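Local structure of cytosol aminopeptidase (Staphylococcus aureus subsp. aureus, 3KZW) at residues V232-K237 and R262-T267; G248-V253 and R369-D374; I266-K271 and V327-V332; T358-N363 and K445-A450. The protein catalyses the release of amino acids from the N-termini of peptides, leucine being the classical residue removed, probably with divalent metal ions as in related leucine aminopeptidases. All blocks are in the same frame, centred on the assembly; numbering follows the deposited sequence.

Contact 1 of 4, residues V232-K237 and R262-T267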
loop_
_atom_site.group_PDB
_atom_site.type_symbol
_atom_site.label_atom_id
_atom_site.label_comp_id
_atom_site.label_asym_id
_atom_site.label_seq_id
_atom_site.Cartn_x
_atom_site.Cartn_y
_atom_site.Cartn_z
ATOM N N VAL A 232 26.236 -11.234 -43.129
ATOM C CA VAL A 232 25.894 -10.195 -42.155
ATOM C C VAL A 232 27.122 -9.666 -41.403
ATOM O O VAL A 232 27.855 -10.432 -40.774
ATOM C CB VAL A 232 24.841 -10.707 -41.140
ATOM C CG1 VAL A 232 24.519 -9.645 -40.111
ATOM C CG2 VAL A 232 23.573 -11.143 -41.854
ATOM N N LYS A 233 27.330 -8.351 -41.474
ATOM C CA LYS A 233 28.440 -7.691 -40.786
ATOM C C LYS A 233 27.999 -7.189 -39.417
ATOM O O LYS A 233 26.888 -6.681 -39.262
ATOM C CB LYS A 233 28.979 -6.519 -41.617
ATOM C CG LYS A 233 29.389 -6.872 -43.048
ATOM C CD LYS A 233 30.737 -7.596 -43.102
ATOM C CE LYS A 233 31.009 -8.175 -44.490
ATOM N NZ LYS A 233 30.151 -9.366 -44.783
ATOM N N VAL A 234 28.874 -7.337 -38.425
ATOM C CA VAL A 234 28.578 -6.900 -37.061
ATOM C C VAL A 234 29.696 -6.008 -36.525
ATOM O O VAL A 234 30.869 -6.387 -36.556
ATOM C CB VAL A 234 28.355 -8.100 -36.098
ATOM C CG1 VAL A 234 27.993 -7.614 -34.698
ATOM C CG2 VAL A 234 27.269 -9.030 -36.626
ATOM N N ASP A 235 29.319 -4.822 -36.049
ATOM C CA ASP A 235 30.248 -3.905 -35.395
ATOM C C ASP A 235 29.841 -3.689 -33.944
ATOM O O ASP A 235 28.679 -3.403 -33.658
ATOM C CB ASP A 235 30.305 -2.562 -36.129
ATOM C CG ASP A 235 31.299 -1.591 -35.501
ATOM O OD1 ASP A 235 32.522 -1.781 -35.689
ATOM O OD2 ASP A 235 30.856 -0.634 -34.824
ATOM N N VAL A 236 30.803 -3.831 -33.037
ATOM C CA VAL A 236 30.557 -3.652 -31.607
ATOM C C VAL A 236 31.293 -2.425 -31.079
ATOM O O VAL A 236 32.503 -2.277 -31.261
ATOM C CB VAL A 236 30.937 -4.912 -30.782
ATOM C CG1 VAL A 236 30.797 -4.649 -29.284
ATOM C CG2 VAL A 236 30.071 -6.089 -31.184
ATOM N N LYS A 237 30.536 -1.551 -30.428
ATOM C CA LYS A 237 31.058 -0.327 -29.850
ATOM C C LYS A 237 31.185 -0.516 -28.338
ATOM O O LYS A 237 30.174 -0.582 -27.632
ATOM C CB LYS A 237 30.102 0.820 -30.178
ATOM C CG LYS A 237 30.756 2.170 -30.346
ATOM C CD LYS A 237 29.908 3.084 -31.227
ATOM C CE LYS A 237 30.112 2.783 -32.706
ATOM N NZ LYS A 237 29.386 3.751 -33.558
ATOM N N ARG A 262 26.910 -1.683 -24.268
ATOM C CA ARG A 262 27.464 -1.896 -25.602
ATOM C C ARG A 262 26.478 -1.384 -26.644
ATOM O O ARG A 262 25.263 -1.373 -26.406
ATOM C CB ARG A 262 27.729 -3.386 -25.855
ATOM C CG ARG A 262 28.791 -4.035 -24.973
ATOM C CD ARG A 262 30.192 -3.609 -25.370
ATOM N NE ARG A 262 31.215 -4.380 -24.668
ATOM C CZ ARG A 262 31.722 -4.061 -23.479
ATOM N NH1 ARG A 262 31.306 -2.981 -22.834
ATOM N NH2 ARG A 262 32.650 -4.829 -22.932
ATOM N N LEU A 263 27.002 -0.948 -27.789
ATOM C CA LEU A 263 26.164 -0.667 -28.952
ATOM C C LEU A 263 26.547 -1.605 -30.086
ATOM O O LEU A 263 27.705 -1.642 -30.506
ATOM C CB LEU A 263 26.282 0.791 -29.403
ATOM C CG LEU A 263 25.259 1.210 -30.467
ATOM C CD1 LEU A 263 24.004 1.779 -29.827
ATOM C CD2 LEU A 263 25.859 2.212 -31.425
ATOM N N VAL A 264 25.566 -2.362 -30.570
ATOM C CA VAL A 264 25.792 -3.343 -31.628
ATOM C C VAL A 264 25.149 -2.875 -32.930
ATOM O O VAL A 264 23.944 -2.617 -32.979
ATOM C CB VAL A 264 25.256 -4.745 -31.234
ATOM C CG1 VAL A 264 25.600 -5.777 -32.300
ATOM C CG2 VAL A 264 25.817 -5.174 -29.889
ATOM N N THR A 265 25.966 -2.754 -33.974
ATOM C CA THR A 265 25.484 -2.399 -35.306
ATOM C C THR A 265 25.536 -3.631 -36.204
ATOM O O THR A 265 26.579 -4.276 -36.331
ATOM C CB THR A 265 26.307 -1.247 -35.934
ATOM O OG1 THR A 265 26.454 -0.186 -34.983
ATOM C CG2 THR A 265 25.622 -0.705 -37.174
ATOM N N ILE A 266 24.398 -3.953 -36.810
ATOM C CA ILE A 266 24.270 -5.115 -37.683
ATOM C C ILE A 266 23.834 -4.662 -39.073
ATOM O O ILE A 266 22.758 -4.092 -39.231
ATOM C CB ILE A 266 23.235 -6.124 -37.122
ATOM C CG1 ILE A 266 23.620 -6.571 -35.710
ATOM C CG2 ILE A 266 23.100 -7.332 -38.040
ATOM C CD1 ILE A 266 22.487 -7.223 -34.938
ATOM N N THR A 267 24.670 -4.908 -40.077
ATOM C CA THR A 267 24.329 -4.535 -41.452
ATOM C C THR A 267 24.140 -5.751 -42.353
ATOM O O THR A 267 24.932 -6.696 -42.320
ATOM C CB THR A 267 25.361 -3.567 -42.084
ATOM O OG1 THR A 267 26.671 -4.133 -41.991
ATOM C CG2 THR A 267 25.346 -2.218 -41.379
HETATM O O HOH W 1 28.581 -0.286 -33.290
#

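Contact 2 of 4, residues G248-V253 and R369-D374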
loop_
_atom_site.group_PDB
_atom_site.type_symbol
_atom_site.label_atom_id
_atom_site.label_comp_id
_atom_site.label_asym_id
_atom_site.label_seq_id
_atom_site.Cartn_x
_atom_site.Cartn_y
_atom_site.Cartn_z
ATOM N N GLY A 248 25.556 9.641 -24.478
ATOM C CA GLY A 248 25.331 10.041 -23.088
ATOM C C GLY A 248 24.230 9.314 -22.342
ATOM O O GLY A 248 24.394 8.985 -21.164
ATOM N N LEU A 249 23.111 9.065 -23.020
ATOM C CA LEU A 249 21.966 8.402 -22.401
ATOM C C LEU A 249 22.223 6.917 -22.160
ATOM O O LEU A 249 21.884 6.394 -21.099
ATOM C CB LEU A 249 20.697 8.604 -23.234
ATOM C CG LEU A 249 20.196 10.035 -23.469
ATOM C CD1 LEU A 249 18.895 10.011 -24.246
ATOM C CD2 LEU A 249 20.020 10.806 -22.169
ATOM N N LEU A 250 22.828 6.249 -23.141
ATOM C CA LEU A 250 23.208 4.842 -23.008
ATOM C C LEU A 250 24.253 4.657 -21.907
ATOM O O LEU A 250 24.217 3.669 -21.170
ATOM C CB LEU A 250 23.712 4.285 -24.348
ATOM C CG LEU A 250 24.209 2.834 -24.443
ATOM C CD1 LEU A 250 23.180 1.824 -23.937
ATOM C CD2 LEU A 250 24.611 2.512 -25.871
ATOM N N GLN A 251 25.176 5.615 -21.806
ATOM C CA GLN A 251 26.177 5.645 -20.738
ATOM C C GLN A 251 25.506 5.774 -19.373
ATOM O O GLN A 251 25.818 5.024 -18.449
ATOM C CB GLN A 251 27.158 6.800 -20.955
ATOM C CG GLN A 251 28.146 7.005 -19.813
ATOM C CD GLN A 251 28.828 8.359 -19.851
ATOM O OE1 GLN A 251 28.326 9.309 -20.450
ATOM N NE2 GLN A 251 29.980 8.454 -19.202
ATOM N N ALA A 252 24.578 6.723 -19.270
ATOM C CA ALA A 252 23.855 7.004 -18.031
ATOM C C ALA A 252 23.106 5.790 -17.481
ATOM O O ALA A 252 23.138 5.534 -16.280
ATOM C CB ALA A 252 22.894 8.167 -18.241
ATOM N N VAL A 253 22.445 5.052 -18.370
ATOM C CA VAL A 253 21.646 3.891 -17.990
ATOM C C VAL A 253 22.518 2.725 -17.522
ATOM O O VAL A 253 22.190 2.056 -16.540
ATOM C CB VAL A 253 20.716 3.449 -19.149
ATOM C CG1 VAL A 253 20.000 2.142 -18.822
ATOM C CG2 VAL A 253 19.696 4.536 -19.454
ATOM N N ARG A 369 13.353 4.104 -22.995
ATOM C CA ARG A 369 13.239 5.251 -23.895
ATOM C C ARG A 369 14.551 6.033 -24.013
ATOM O O ARG A 369 14.810 6.672 -25.034
ATOM C CB ARG A 369 12.089 6.171 -23.461
ATOM C CG ARG A 369 12.257 6.813 -22.087
ATOM C CD ARG A 369 10.935 7.321 -21.542
ATOM N NE ARG A 369 10.106 6.240 -21.010
ATOM C CZ ARG A 369 8.931 6.411 -20.409
ATOM N NH1 ARG A 369 8.422 7.627 -20.252
ATOM N NH2 ARG A 369 8.259 5.361 -19.962
ATOM N N LEU A 370 15.376 5.967 -22.969
ATOM C CA LEU A 370 16.669 6.648 -22.955
ATOM C C LEU A 370 17.672 5.984 -23.894
ATOM O O LEU A 370 18.303 6.664 -24.703
ATOM C CB LEU A 370 17.235 6.725 -21.533
ATOM C CG LEU A 370 16.481 7.579 -20.507
ATOM C CD1 LEU A 370 17.009 7.313 -19.109
ATOM C CD2 LEU A 370 16.554 9.070 -20.835
ATOM N N VAL A 371 17.809 4.662 -23.793
ATOM C CA VAL A 371 18.743 3.933 -24.651
ATOM C C VAL A 371 18.276 3.891 -26.108
ATOM O O VAL A 371 19.098 3.891 -27.024
ATOM C CB VAL A 371 19.072 2.503 -24.124
ATOM C CG1 VAL A 371 19.664 2.573 -22.721
ATOM C CG2 VAL A 371 17.854 1.583 -24.159
ATOM N N LEU A 372 16.957 3.869 -26.310
ATOM C CA LEU A 372 16.375 3.902 -27.649
ATOM C C LEU A 372 16.634 5.244 -28.317
ATOM O O LEU A 372 16.900 5.300 -29.516
ATOM C CB LEU A 372 14.871 3.623 -27.603
ATOM C CG LEU A 372 14.401 2.183 -27.376
ATOM C CD1 LEU A 372 12.937 2.169 -26.976
ATOM C CD2 LEU A 372 14.635 1.306 -28.607
ATOM N N ALA A 373 16.560 6.316 -27.531
ATOM C CA ALA A 373 16.795 7.671 -28.026
ATOM C C ALA A 373 18.166 7.813 -28.689
ATOM O O ALA A 373 18.272 8.355 -29.792
ATOM C CB ALA A 373 16.640 8.674 -26.899
ATOM N N ASP A 374 19.206 7.321 -28.013
ATOM C CA ASP A 374 20.567 7.348 -28.546
ATOM C C ASP A 374 20.706 6.436 -29.761
ATOM O O ASP A 374 21.389 6.780 -30.728
ATOM C CB ASP A 374 21.585 6.959 -27.467
ATOM C CG ASP A 374 22.040 8.148 -26.619
ATOM O OD1 ASP A 374 21.613 9.295 -26.878
ATOM O OD2 ASP A 374 22.843 7.932 -25.688
#

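Contact 3 of 4, residues I266-K271 and V327-V332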
loop_
_atom_site.group_PDB
_atom_site.type_symbol
_atom_site.label_atom_id
_atom_site.label_comp_id
_atom_site.label_asym_id
_atom_site.label_seq_id
_atom_site.Cartn_x
_atom_site.Cartn_y
_atom_site.Cartn_z
ATOM N N ILE A 266 24.398 -3.953 -36.810
ATOM C CA ILE A 266 24.270 -5.115 -37.683
ATOM C C ILE A 266 23.834 -4.662 -39.073
ATOM O O ILE A 266 22.758 -4.092 -39.231
ATOM C CB ILE A 266 23.235 -6.124 -37.122
ATOM C CG1 ILE A 266 23.620 -6.571 -35.710
ATOM C CG2 ILE A 266 23.100 -7.332 -38.040
ATOM C CD1 ILE A 266 22.487 -7.223 -34.938
ATOM N N THR A 267 24.670 -4.908 -40.077
ATOM C CA THR A 267 24.329 -4.535 -41.452
ATOM C C THR A 267 24.140 -5.751 -42.353
ATOM O O THR A 267 24.932 -6.696 -42.320
ATOM C CB THR A 267 25.361 -3.567 -42.084
ATOM O OG1 THR A 267 26.671 -4.133 -41.991
ATOM C CG2 THR A 267 25.346 -2.218 -41.379
ATOM N N TYR A 268 23.073 -5.719 -43.146
ATOM C CA TYR A 268 22.813 -6.736 -44.152
ATOM C C TYR A 268 22.433 -6.059 -45.464
ATOM O O TYR A 268 21.415 -5.372 -45.539
ATOM C CB TYR A 268 21.708 -7.690 -43.687
ATOM C CG TYR A 268 21.114 -8.548 -44.784
ATOM C CD1 TYR A 268 21.819 -9.628 -45.315
ATOM C CD2 TYR A 268 19.845 -8.279 -45.292
ATOM C CE1 TYR A 268 21.274 -10.416 -46.327
ATOM C CE2 TYR A 268 19.292 -9.060 -46.302
ATOM C CZ TYR A 268 20.009 -10.128 -46.814
ATOM O OH TYR A 268 19.465 -10.903 -47.813
ATOM N N ASN A 269 23.264 -6.247 -46.485
ATOM C CA ASN A 269 23.018 -5.667 -47.800
ATOM C C ASN A 269 22.515 -6.718 -48.788
ATOM O O ASN A 269 23.296 -7.338 -49.513
ATOM C CB ASN A 269 24.273 -4.956 -48.319
ATOM C CG ASN A 269 24.655 -3.752 -47.469
ATOM O OD1 ASN A 269 23.919 -2.768 -47.399
ATOM N ND2 ASN A 269 25.812 -3.827 -46.820
ATOM N N GLY A 270 21.198 -6.909 -48.804
ATOM C CA GLY A 270 20.569 -7.969 -49.588
ATOM C C GLY A 270 20.316 -7.662 -51.050
ATOM O O GLY A 270 20.055 -8.573 -51.835
ATOM N N LYS A 271 20.369 -6.387 -51.423
ATOM C CA LYS A 271 20.195 -6.016 -52.827
ATOM C C LYS A 271 21.452 -5.337 -53.376
ATOM O O LYS A 271 21.703 -5.340 -54.581
ATOM C CB LYS A 271 18.885 -5.253 -53.075
ATOM C CG LYS A 271 18.590 -4.093 -52.143
ATOM C CD LYS A 271 17.325 -3.368 -52.597
ATOM C CE LYS A 271 16.914 -2.292 -51.601
ATOM N NZ LYS A 271 15.667 -1.589 -52.020
ATOM N N VAL A 327 16.742 -6.904 -49.675
ATOM C CA VAL A 327 16.543 -5.704 -48.861
ATOM C C VAL A 327 17.822 -5.307 -48.132
ATOM O O VAL A 327 18.629 -6.165 -47.772
ATOM C CB VAL A 327 15.397 -5.871 -47.822
ATOM C CG1 VAL A 327 14.035 -5.856 -48.503
ATOM C CG2 VAL A 327 15.577 -7.140 -46.984
ATOM N N ASN A 328 18.001 -4.006 -47.922
ATOM C CA ASN A 328 19.097 -3.504 -47.106
ATOM C C ASN A 328 18.595 -3.198 -45.706
ATOM O O ASN A 328 17.618 -2.470 -45.539
ATOM C CB ASN A 328 19.733 -2.262 -47.735
ATOM C CG ASN A 328 20.503 -2.572 -49.011
ATOM O OD1 ASN A 328 20.744 -3.733 -49.347
ATOM N ND2 ASN A 328 20.893 -1.528 -49.727
ATOM N N ILE A 329 19.256 -3.776 -44.706
ATOM C CA ILE A 329 18.873 -3.591 -43.308
ATOM C C ILE A 329 20.066 -3.140 -42.468
ATOM O O ILE A 329 21.166 -3.691 -42.581
ATOM C CB ILE A 329 18.274 -4.889 -42.692
ATOM C CG1 ILE A 329 17.016 -5.325 -43.448
ATOM C CG2 ILE A 329 17.950 -4.692 -41.212
ATOM C CD1 ILE A 329 16.583 -6.752 -43.166
ATOM N N VAL A 330 19.837 -2.127 -41.637
ATOM C CA VAL A 330 20.775 -1.759 -40.588
ATOM C C VAL A 330 20.100 -1.943 -39.229
ATOM O O VAL A 330 19.039 -1.376 -38.968
ATOM C CB VAL A 330 21.364 -0.325 -40.777
ATOM C CG1 VAL A 330 20.272 0.749 -40.769
ATOM C CG2 VAL A 330 22.420 -0.032 -39.716
ATOM N N GLY A 331 20.706 -2.767 -38.382
ATOM C CA GLY A 331 20.171 -3.049 -37.057
ATOM C C GLY A 331 21.015 -2.392 -35.990
ATOM O O GLY A 331 22.238 -2.541 -35.985
ATOM N N VAL A 332 20.365 -1.653 -35.094
ATOM C CA VAL A 332 21.056 -0.985 -33.992
ATOM C C VAL A 332 20.508 -1.487 -32.663
ATOM O O VAL A 332 19.304 -1.403 -32.405
ATOM C CB VAL A 332 20.932 0.561 -34.071
ATOM C CG1 VAL A 332 21.744 1.228 -32.962
ATOM C CG2 VAL A 332 21.377 1.075 -35.440
#

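Contact 4 of 4, residues T358-N363 and K445-A450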
loop_
_atom_site.group_PDB
_atom_site.type_symbol
_atom_site.label_atom_id
_atom_site.label_comp_id
_atom_site.label_asym_id
_atom_site.label_seq_id
_atom_site.Cartn_x
_atom_site.Cartn_y
_atom_site.Cartn_z
ATOM N N THR A 358 19.737 18.085 -23.941
ATOM C CA THR A 358 19.818 17.725 -22.526
ATOM C C THR A 358 18.536 17.047 -22.051
ATOM O O THR A 358 17.432 17.476 -22.392
ATOM C CB THR A 358 20.107 18.948 -21.633
ATOM O OG1 THR A 358 19.154 19.980 -21.909
ATOM C CG2 THR A 358 21.514 19.475 -21.878
ATOM N N VAL A 359 18.700 15.985 -21.265
ATOM C CA VAL A 359 17.577 15.192 -20.765
ATOM C C VAL A 359 17.626 15.104 -19.242
ATOM O O VAL A 359 18.624 14.662 -18.674
ATOM C CB VAL A 359 17.573 13.756 -21.367
ATOM C CG1 VAL A 359 16.397 12.942 -20.831
ATOM C CG2 VAL A 359 17.534 13.805 -22.890
ATOM N N GLU A 360 16.552 15.541 -18.590
ATOM C CA GLU A 360 16.400 15.362 -17.150
ATOM C C GLU A 360 15.744 14.013 -16.882
ATOM O O GLU A 360 14.674 13.716 -17.418
ATOM C CB GLU A 360 15.564 16.491 -16.542
ATOM C CG GLU A 360 15.408 16.408 -15.021
ATOM C CD GLU A 360 14.442 17.442 -14.452
ATOM O OE1 GLU A 360 13.450 17.791 -15.129
ATOM O OE2 GLU A 360 14.676 17.906 -13.312
ATOM N N VAL A 361 16.398 13.195 -16.061
ATOM C CA VAL A 361 15.869 11.889 -15.695
ATOM C C VAL A 361 15.104 12.012 -14.383
ATOM O O VAL A 361 15.689 12.323 -13.348
ATOM C CB VAL A 361 16.991 10.826 -15.576
ATOM C CG1 VAL A 361 16.434 9.500 -15.073
ATOM C CG2 VAL A 361 17.688 10.631 -16.918
ATOM N N MET A 362 13.794 11.782 -14.437
ATOM C CA MET A 362 12.949 11.846 -13.242
ATOM C C MET A 362 12.526 10.467 -12.734
ATOM O O MET A 362 12.030 10.335 -11.613
ATOM C CB MET A 362 11.723 12.725 -13.496
ATOM C CG MET A 362 12.040 14.209 -13.652
ATOM S SD MET A 362 12.954 14.933 -12.264
ATOM C CE MET A 362 11.666 15.054 -11.018
ATOM N N ASN A 363 12.730 9.449 -13.568
ATOM C CA ASN A 363 12.398 8.069 -13.239
ATOM C C ASN A 363 13.401 7.141 -13.918
ATOM O O ASN A 363 13.438 7.048 -15.148
ATOM C CB ASN A 363 10.962 7.761 -13.685
ATOM C CG ASN A 363 10.496 6.356 -13.308
ATOM O OD1 ASN A 363 11.236 5.556 -12.737
ATOM N ND2 ASN A 363 9.247 6.056 -13.639
ATOM N N LYS A 445 8.781 17.956 -23.236
ATOM C CA LYS A 445 9.612 19.145 -23.064
ATOM C C LYS A 445 9.349 19.850 -21.728
ATOM O O LYS A 445 9.941 20.895 -21.448
ATOM C CB LYS A 445 9.389 20.117 -24.228
ATOM C CG LYS A 445 9.785 19.557 -25.599
ATOM C CD LYS A 445 9.289 20.432 -26.751
ATOM C CE LYS A 445 10.166 21.662 -26.952
ATOM N NZ LYS A 445 9.708 22.494 -28.104
ATOM N N HIS A 446 8.470 19.274 -20.908
ATOM C CA HIS A 446 8.111 19.861 -19.612
ATOM C C HIS A 446 9.164 19.591 -18.533
ATOM O O HIS A 446 8.927 18.843 -17.576
ATOM C CB HIS A 446 6.725 19.390 -19.142
ATOM C CG HIS A 446 5.585 19.962 -19.927
ATOM N ND1 HIS A 446 4.340 19.369 -19.967
ATOM C CD2 HIS A 446 5.498 21.069 -20.704
ATOM C CE1 HIS A 446 3.536 20.087 -20.731
ATOM N NE2 HIS A 446 4.214 21.124 -21.191
ATOM N N SER A 447 10.331 20.203 -18.708
ATOM C CA SER A 447 11.388 20.176 -17.708
ATOM C C SER A 447 11.759 21.602 -17.341
ATOM O O SER A 447 11.841 22.473 -18.211
ATOM C CB SER A 447 12.617 19.445 -18.237
ATOM O OG SER A 447 13.677 19.504 -17.299
ATOM N N ASP A 448 11.986 21.837 -16.051
ATOM C CA ASP A 448 12.360 23.161 -15.567
ATOM C C ASP A 448 13.838 23.462 -15.793
ATOM O O ASP A 448 14.274 24.604 -15.639
ATOM C CB ASP A 448 12.017 23.309 -14.079
ATOM C CG ASP A 448 10.513 23.327 -13.818
ATOM O OD1 ASP A 448 9.761 23.910 -14.637
ATOM O OD2 ASP A 448 10.083 22.765 -12.783
ATOM N N ILE A 449 14.600 22.440 -16.177
ATOM C CA ILE A 449 16.053 22.555 -16.272
ATOM C C ILE A 449 16.628 22.138 -17.638
ATOM O O ILE A 449 17.475 22.841 -18.195
ATOM C CB ILE A 449 16.747 21.811 -15.090
ATOM C CG1 ILE A 449 18.266 21.984 -15.140
ATOM C CG2 ILE A 449 16.333 20.333 -15.044
ATOM C CD1 ILE A 449 18.962 21.628 -13.845
ATOM N N ALA A 450 16.152 21.019 -18.178
ATOM C CA ALA A 450 16.700 20.465 -19.415
ATOM C C ALA A 450 15.791 20.694 -20.623
ATOM O O ALA A 450 14.680 21.205 -20.484
ATOM C CB ALA A 450 16.996 18.975 -19.238
#

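Contact 1 of 4, residues V232-K237 and R262-T267
The flat carboxylate of D235 comes to T265 through a water rather than directly: the water hydrogen-bonds to D235 OD2 at 2.8 Å and to T265 OG1 at 2.7 Å, and also to the backbone oxygen of D235. At the far end of the pair the aliphatic CD of R262 meets V236, 4.1 Å from CG1. Strands 233-237 and 262-267 run antiparallel, with D235 and T265 as the middle hydrogen-bonded pair; D235 N binds T265 O and T265 N binds D235 O, each at 2.8 Å. The side chains alternate. V234, V236, V264 and I266 form an apolar face that packs against helix 216-226 and, through I266, against helix 308-322, where branched aliphatic residues suit both strand and core. On it V234 and V264 both hold CG1 anti to the backbone N (chi1 -178° in V234), which brings these two methyls together at 3.9 Å. The opposite face carries K233, D235, K237, L263, T265 and T267. There K237 runs side by side with L263, CB to CB 3.9 Å, lending it the aliphatic part of a long chain whose NZ makes a weak hydrogen bond to Y378. The chemistry implies an amphipathic outer strand: hydrocarbon toward the helices, and a mixed face on which K233, D235 and K237 take the more exposed positions, L263 is buried and one water bridges D235 to T265.

Contact 2 of 4, residues G248-V253 and R369-D374
G248, in the first turn of helix 248-254, brings its backbone N near OD2 of D374, but the angle is too poor for a hydrogen bond. The next two residues do bond to that oxygen. L249 N makes a weak, bent bond of 2.9 Å to D374 OD2, whereas L250 N reaches the same OD2 at 3.1 Å and much straighter, 162°, arriving from above the carboxylate plane. An acidic residue suits this place because amide N-H groups gather at the start of a helix, and the helix end may further stabilise its negative charge; OD1 of D374 is held separately by the backbone N of L354. The side chain of L249 then leans over the other helix: CD1 lies 3.7 Å from A373 CB, where the small alanine accepts the leucine methyl, and CD2 meets L370 CD2 as the two leucines cross at about a right angle. Helix 368-380 begins within the NTDAEGRL signature of the leucine aminopeptidase family, whose last residue is L370, and the helix segments pack here at 148°, with axes 7.8 Å apart. L250 has its CG anti to the backbone N (chi1 178°), which carries CD1 to 3.8 Å from V371 CG1. One turn later V253 wedges CG2 between V371 and L370, 3.8 Å from V371 CG1 and 3.9 Å from L370 CD1, while I285 of strand 278-285 packs against both valines.

Contact 3 of 4, residues I266-K271 and V327-V332
Y268 and I329 face each other as a hydrogen-bonded pair in the antiparallel strands 266-269 and 328-332, neighbours in the mixed sheet of the aminopeptidase catalytic domain. With CG anti to the backbone N (chi1 165°), the tyrosine ring is carried along the strand pair toward V327. It meets I329 obliquely, CD2 to CD1 4.2 Å, and its hydroxyl ends on the backbone oxygen of L325, so an aromatic residue with a polar tip fills this buried place and keeps its OH bonded. One ring face lies under the amide N of G270, offset toward the rim; that same N donates to V327 O at 2.9 Å, from above the carbonyl plane. On the face of T267 and N269, V330 CG2 lies 4.0 Å from T267 CG2. G331, having no side chain, offers I266 backbone alone, and G331 N binds I266 O. Farther along, the amides of N269 and N328 stand nearly perpendicular, 89° apart. ND2 of N328 donates to the backbone oxygens of K273 and E275. With CG between the backbone N and the carbonyl carbon (chi1 49°), K271 sends its extended chain across the N328 amide, and its NZ forms a salt bridge with E275. Its CG lies 3.5 Å from N328 OD1, and its backbone N sends a long, weak hydrogen bond of 3.4 Å to that same oxygen.

Contact 4 of 4, residues T358-N363 and K445-A450
Hydrogen bonding across the contact centres on E360 and S447. The hydroxyl of S447 donates to E360 OE1 at 2.8 Å, approaching from well above the carboxylate plane, 55° out of it. E360 can reach this far because its chain is fully extended, with CG anti to the backbone N (chi1 -177°). S447 OG also accepts, from I449 N at 3.3 Å and from A450 N at 3.0 Å. The three bonds fix the hydroxyl's rotation, and the two amides may polarise it as a donor to glutamate. Serine suits the spot, being short and able to give and take at once. Van der Waals contacts flank this polar centre. The small A450 methyl sits against the strand backbone, CB 3.5 Å from both T358 O and E360 N, and I449 CG2 lies 3.4 Å from E360 OE2. Charged and polar links to the second subunit surround the pair: D448 forms a salt bridge with K498 of that subunit, K166 of the second subunit donates to the backbone oxygens of S447 and A450, and T358 OG1 hydrogen-bonds to the backbone oxygen of Y165 of the second subunit as well as to D451 N in its own chain. The loop of 445-450 thus combines an ST turn with an ST motif, docked beside strand 358-360 of a small three-stranded sheet at a subunit interface of the hexamer.

In the fold
All four contacts belong to the catalytic domain. Contacts 1 and 3, centres about 11 Å apart, share strand 262-269, which has 233-237 on one side and 328-338 on the other in the large mixed sheet. Contact 2, about 17 Å from contact 1 between centres, lies next along: L250 packs on L263, joining helix 248-254 to the sheet. About 14 Å farther, centre to centre, contact 4 touches contact 2 where V359 meets L249 and L370. Along the chain, contact 3 nests inside the loop closed by contact 2, and contacts 2 and 4 interleave. A continuous path of packing therefore leads from the central sheet through paired helices to the subunit interface.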